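Local coordinates for protein beta-galactosidase (Bacillus circulans subsp. alkalophilus, PDB 3TTY) that catalyses the hydrolysis of terminal beta-linked galactose from galactosides, working as a TIM-barrel glycoside hydrolase in a three-chain assembly, at residues H85-A90 and R106-R111; R104-K107 and H112-C115. One frame throughout, in Å; residues are numbered along the deposited sequence.

Interaction 1. Residues H85-A90 and R106-R111; sequences HPAWMA and RKFGGR. With GLA (alpha-D-galactopyranose), chain H.
Phe-108 lays one face of its ring over Ala-87, whose methyl carbon sits over the ring centre: CB of Ala-87 is 3.6 Å from the centroid of the Phe-108 ring and 11° off its normal, a clear CH-pi contact. CA of Ala-87 lies over the same ring, 3.6 Å from CD1 of Phe-108, so the start of the helix is pressed flat against the aromatic. At the ring edge, nearly in its plane, the backbone O of His-85 meets CE1 of Phe-108 at 3.6 Å. Ala-90, one helical turn on from Ala-87, closes the base of the side chain, its CB 3.8 Å from CB of Phe-108. Holding CG anti to the backbone N (chi1 176°) carries the Phe-108 ring from its loop across this first turn. The imidazole of His-85 runs past it in the opposite sense and is hydrogen-bonded through ND1 to OG of Ser-114. His-189 of the second subunit also meets the Phe-108 ring.

Three residues beyond Phe-108, the extended side chain of Arg-111 reaches the galactose. NH2 of Arg-111 gives the short bond to O4 of the sugar, 2.7 Å, and NH1 of Arg-111 is shared between O4 (2.9 Å) and O3 (3.2 Å), with O4 at the edge of the guanidinium, near its plane.

Helix 87-92, which begins after Pro-86 as N-cap, follows barrel strand 75-79 and packs against helix 47-50, where Trp-47 touches His-85, Pro-86 and Met-89, and against helix 119-135, through Met-89 on Thr-120 and Tyr-124.

Interaction 2. Residues R104-K107 and H112-C115; sequences RKRK and HNSC. With ZN (zinc ion), chain G.
Arg-106 and Asn-113 come together through their terminal nitrogens, NH2 of Arg-106 lying 3.3 Å from ND2 of Asn-113. Both atoms are donors, so this is close packing and no bond; the two side chains cross at about a right angle, with guanidinium and amide planes 34° apart. Both donors turn to the backbone O of Gly-109, which takes a hydrogen bond from ND2 of Asn-113 and a weak one from NH2 of Arg-106; this shared acceptor probably accounts for their closeness. The same NH2 also bonds O of Ser-204 in the second subunit.

Away from this tight pair the segments stand well apart, and water 1 bridges them. It accepts from NE of Arg-106 at 3.3 Å, lying in the guanidinium plane at its edge, and donates to the backbone O of Asn-113 at 2.6 Å. A bend at chi3 (52°) turns the Arg-106 head toward both partners. Lys-105, on the solvent side, sends its NZ to the backbone of Pro-94 and Leu-97.

Two residues beyond Asn-113, SG of Cys-115 binds zinc at 2.4 Å, and Cys-155, Cys-157 and Cys-160 complete the coordination: a four-cysteine site that includes a CxxC pair and ties this loop to the start of helix 158-172 and the residues just before it.

Interactions 1 and 2 lie about 8 Å apart, centre to centre, in the barrel domain, on the long excursion between strands 75-79 and 142-146. Along the chain, 85-90 comes first, 104-107 overlaps 106-111 at Arg-106 and Lys-107, and 112-115 follows directly. A probable hydrogen bond joins them, ND1 of His-85 to OG of Ser-114 at 2.6 Å. One continuous loop thus carries Phe-108 against helix 87-92, Arg-111 to the galactose and Cys-115 to the zinc, which suggests that the metal site helps fix the loop bearing a sugar-binding arginine. Both contacts also touch the second subunit, linking this loop to assembly.

Interaction 1. Residues H85-A90 and R106-R111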
# COMPACT_ATOMS: atom_id res chain seq x y z
N HIS A 85 -28.86 -10.33 -0.45
CA HIS A 85 -29.69 -11.12 -1.34
C HIS A 85 -29.29 -12.60 -1.29
O HIS A 85 -28.24 -12.93 -0.79
CB HIS A 85 -29.63 -10.56 -2.77
CG HIS A 85 -28.25 -10.48 -3.35
ND1 HIS A 85 -27.64 -9.29 -3.66
CD2 HIS A 85 -27.37 -11.45 -3.70
CE1 HIS A 85 -26.44 -9.52 -4.16
NE2 HIS A 85 -26.25 -10.83 -4.19
N PRO A 86 -30.16 -13.49 -1.78
CA PRO A 86 -29.88 -14.94 -1.78
C PRO A 86 -28.84 -15.37 -2.82
O PRO A 86 -28.76 -14.79 -3.90
CB PRO A 86 -31.23 -15.57 -2.10
CG PRO A 86 -32.24 -14.55 -1.66
CD PRO A 86 -31.59 -13.22 -2.00
N ALA A 87 -28.07 -16.40 -2.50
CA ALA A 87 -27.09 -16.93 -3.44
C ALA A 87 -27.73 -17.33 -4.77
O ALA A 87 -27.12 -17.16 -5.82
CB ALA A 87 -26.35 -18.12 -2.82
N TRP A 88 -28.96 -17.86 -4.74
CA TRP A 88 -29.64 -18.25 -5.98
C TRP A 88 -29.99 -17.04 -6.83
O TRP A 88 -30.07 -17.12 -8.06
CB TRP A 88 -30.90 -19.09 -5.72
CG TRP A 88 -32.03 -18.36 -5.04
CD1 TRP A 88 -32.38 -18.44 -3.72
CD2 TRP A 88 -32.99 -17.46 -5.65
NE1 TRP A 88 -33.47 -17.64 -3.47
CE2 TRP A 88 -33.86 -17.03 -4.63
CE3 TRP A 88 -33.18 -16.99 -6.95
CZ2 TRP A 88 -34.92 -16.15 -4.88
CZ3 TRP A 88 -34.23 -16.10 -7.19
CH2 TRP A 88 -35.08 -15.69 -6.16
N MET A 89 -30.21 -15.91 -6.19
CA MET A 89 -30.59 -14.72 -6.93
C MET A 89 -29.35 -14.17 -7.63
O MET A 89 -29.40 -13.77 -8.80
CB MET A 89 -31.23 -13.68 -5.99
CG MET A 89 -31.73 -12.43 -6.71
SD MET A 89 -32.56 -11.32 -5.60
CE MET A 89 -34.02 -12.26 -5.22
N ALA A 90 -28.23 -14.19 -6.91
CA ALA A 90 -26.97 -13.77 -7.50
C ALA A 90 -26.60 -14.71 -8.64
O ALA A 90 -26.08 -14.27 -9.66
CB ALA A 90 -25.88 -13.73 -6.46
N ARG A 106 -18.68 -8.37 -9.58
CA ARG A 106 -18.64 -9.21 -8.39
C ARG A 106 -19.37 -10.53 -8.60
O ARG A 106 -20.16 -10.69 -9.54
CB ARG A 106 -19.21 -8.45 -7.18
CG ARG A 106 -18.28 -7.41 -6.60
CD ARG A 106 -18.86 -6.75 -5.33
NE ARG A 106 -19.30 -7.74 -4.34
CZ ARG A 106 -18.47 -8.51 -3.62
NH1 ARG A 106 -17.15 -8.41 -3.78
NH2 ARG A 106 -18.97 -9.38 -2.76
N LYS A 107 -19.06 -11.49 -7.73
CA LYS A 107 -19.76 -12.77 -7.64
C LYS A 107 -20.48 -12.77 -6.30
O LYS A 107 -20.34 -11.82 -5.53
CB LYS A 107 -18.76 -13.93 -7.65
CG LYS A 107 -18.03 -14.20 -8.98
CD LYS A 107 -17.30 -15.56 -8.89
CE LYS A 107 -16.31 -15.79 -10.00
NZ LYS A 107 -15.32 -16.84 -9.62
N PHE A 108 -21.25 -13.82 -6.00
CA PHE A 108 -21.97 -13.89 -4.73
C PHE A 108 -21.04 -13.86 -3.54
O PHE A 108 -20.06 -14.61 -3.49
CB PHE A 108 -22.85 -15.14 -4.61
CG PHE A 108 -23.52 -15.26 -3.27
CD1 PHE A 108 -24.57 -14.41 -2.92
CD2 PHE A 108 -23.10 -16.20 -2.34
CE1 PHE A 108 -25.18 -14.50 -1.69
CE2 PHE A 108 -23.71 -16.30 -1.11
CZ PHE A 108 -24.75 -15.45 -0.78
N GLY A 109 -21.36 -13.01 -2.56
CA GLY A 109 -20.62 -12.98 -1.32
C GLY A 109 -20.87 -11.69 -0.55
O GLY A 109 -21.41 -10.75 -1.11
N GLY A 110 -20.49 -11.67 0.73
CA GLY A 110 -20.67 -10.48 1.56
C GLY A 110 -22.12 -10.09 1.76
O GLY A 110 -23.01 -10.95 1.87
N ARG A 111 -22.37 -8.78 1.80
CA ARG A 111 -23.71 -8.25 2.04
C ARG A 111 -23.73 -6.77 1.63
O ARG A 111 -22.69 -6.24 1.21
CB ARG A 111 -24.05 -8.38 3.52
CG ARG A 111 -23.03 -7.69 4.41
CD ARG A 111 -23.56 -7.47 5.82
NE ARG A 111 -22.62 -6.69 6.63
CZ ARG A 111 -22.77 -6.44 7.93
NH1 ARG A 111 -23.83 -6.91 8.58
NH2 ARG A 111 -21.87 -5.72 8.57
C1 GLA H . -23.07 -3.00 11.51
C2 GLA H . -24.17 -3.96 10.98
C3 GLA H . -24.45 -5.13 11.93
C4 GLA H . -23.11 -5.75 12.32
C5 GLA H . -22.20 -4.66 12.90
C6 GLA H . -20.89 -5.31 13.36
O1 GLA H . -23.44 -2.19 12.64
O2 GLA H . -25.37 -3.24 10.76
O3 GLA H . -25.25 -6.15 11.30
O4 GLA H . -22.54 -6.26 11.13
O5 GLA H . -21.89 -3.72 11.86
O6 GLA H . -20.18 -4.43 14.23

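Interaction 2. Residues R104-K107 and H112-C115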
# COMPACT_ATOMS: atom_id res chain seq x y z
N ARG A 104 -14.50 -4.54 -11.86
CA ARG A 104 -14.74 -5.98 -11.80
C ARG A 104 -16.18 -6.31 -11.47
O ARG A 104 -16.75 -5.76 -10.53
CB ARG A 104 -13.84 -6.61 -10.74
CG ARG A 104 -12.36 -6.50 -11.04
CD ARG A 104 -11.54 -7.09 -9.90
NE ARG A 104 -11.72 -6.35 -8.65
CZ ARG A 104 -10.86 -6.38 -7.65
NH1 ARG A 104 -9.76 -7.11 -7.74
NH2 ARG A 104 -11.10 -5.68 -6.55
N LYS A 105 -16.76 -7.23 -12.22
CA LYS A 105 -18.08 -7.77 -11.88
C LYS A 105 -18.00 -8.72 -10.66
O LYS A 105 -17.32 -9.75 -10.70
CB LYS A 105 -18.67 -8.50 -13.08
CG LYS A 105 -20.05 -9.12 -12.83
CD LYS A 105 -21.12 -8.05 -12.57
CE LYS A 105 -22.53 -8.63 -12.72
NZ LYS A 105 -23.60 -7.61 -12.61
N ARG A 106 -18.68 -8.37 -9.58
CA ARG A 106 -18.64 -9.21 -8.39
C ARG A 106 -19.37 -10.53 -8.60
O ARG A 106 -20.16 -10.69 -9.54
CB ARG A 106 -19.21 -8.45 -7.18
CG ARG A 106 -18.28 -7.41 -6.60
CD ARG A 106 -18.86 -6.75 -5.33
NE ARG A 106 -19.30 -7.74 -4.34
CZ ARG A 106 -18.47 -8.51 -3.62
NH1 ARG A 106 -17.15 -8.41 -3.78
NH2 ARG A 106 -18.97 -9.38 -2.76
N LYS A 107 -19.06 -11.49 -7.73
CA LYS A 107 -19.76 -12.77 -7.64
C LYS A 107 -20.48 -12.77 -6.30
O LYS A 107 -20.34 -11.82 -5.53
CB LYS A 107 -18.76 -13.93 -7.65
CG LYS A 107 -18.03 -14.20 -8.98
CD LYS A 107 -17.30 -15.56 -8.89
CE LYS A 107 -16.31 -15.79 -10.00
NZ LYS A 107 -15.32 -16.84 -9.62
N HIS A 112 -24.89 -6.12 1.76
CA HIS A 112 -25.02 -4.67 1.52
C HIS A 112 -24.53 -4.24 0.14
O HIS A 112 -24.10 -3.10 -0.02
CB HIS A 112 -24.22 -3.86 2.54
CG HIS A 112 -24.56 -4.16 3.97
ND1 HIS A 112 -23.73 -3.80 5.01
CD2 HIS A 112 -25.61 -4.79 4.53
CE1 HIS A 112 -24.27 -4.18 6.15
NE2 HIS A 112 -25.41 -4.80 5.89
N ASN A 113 -24.58 -5.14 -0.83
CA ASN A 113 -23.91 -4.90 -2.09
C ASN A 113 -24.78 -5.24 -3.32
O ASN A 113 -24.26 -5.65 -4.35
CB ASN A 113 -22.57 -5.66 -2.12
CG ASN A 113 -22.74 -7.16 -1.84
OD1 ASN A 113 -23.87 -7.66 -1.83
ND2 ASN A 113 -21.63 -7.87 -1.63
N SER A 114 -26.10 -5.09 -3.20
CA SER A 114 -26.96 -5.26 -4.37
C SER A 114 -26.92 -4.00 -5.25
O SER A 114 -26.89 -2.88 -4.74
CB SER A 114 -28.40 -5.56 -3.97
OG SER A 114 -28.50 -6.82 -3.30
N CYS A 115 -26.89 -4.16 -6.57
CA CYS A 115 -26.89 -2.98 -7.41
C CYS A 115 -28.21 -2.24 -7.20
O CYS A 115 -29.28 -2.81 -7.38
CB CYS A 115 -26.70 -3.34 -8.89
SG CYS A 115 -27.22 -2.01 -10.00
ZN ZN G . -25.15 -0.86 -10.62
O HOH W 1 -22.40 -7.25 -5.28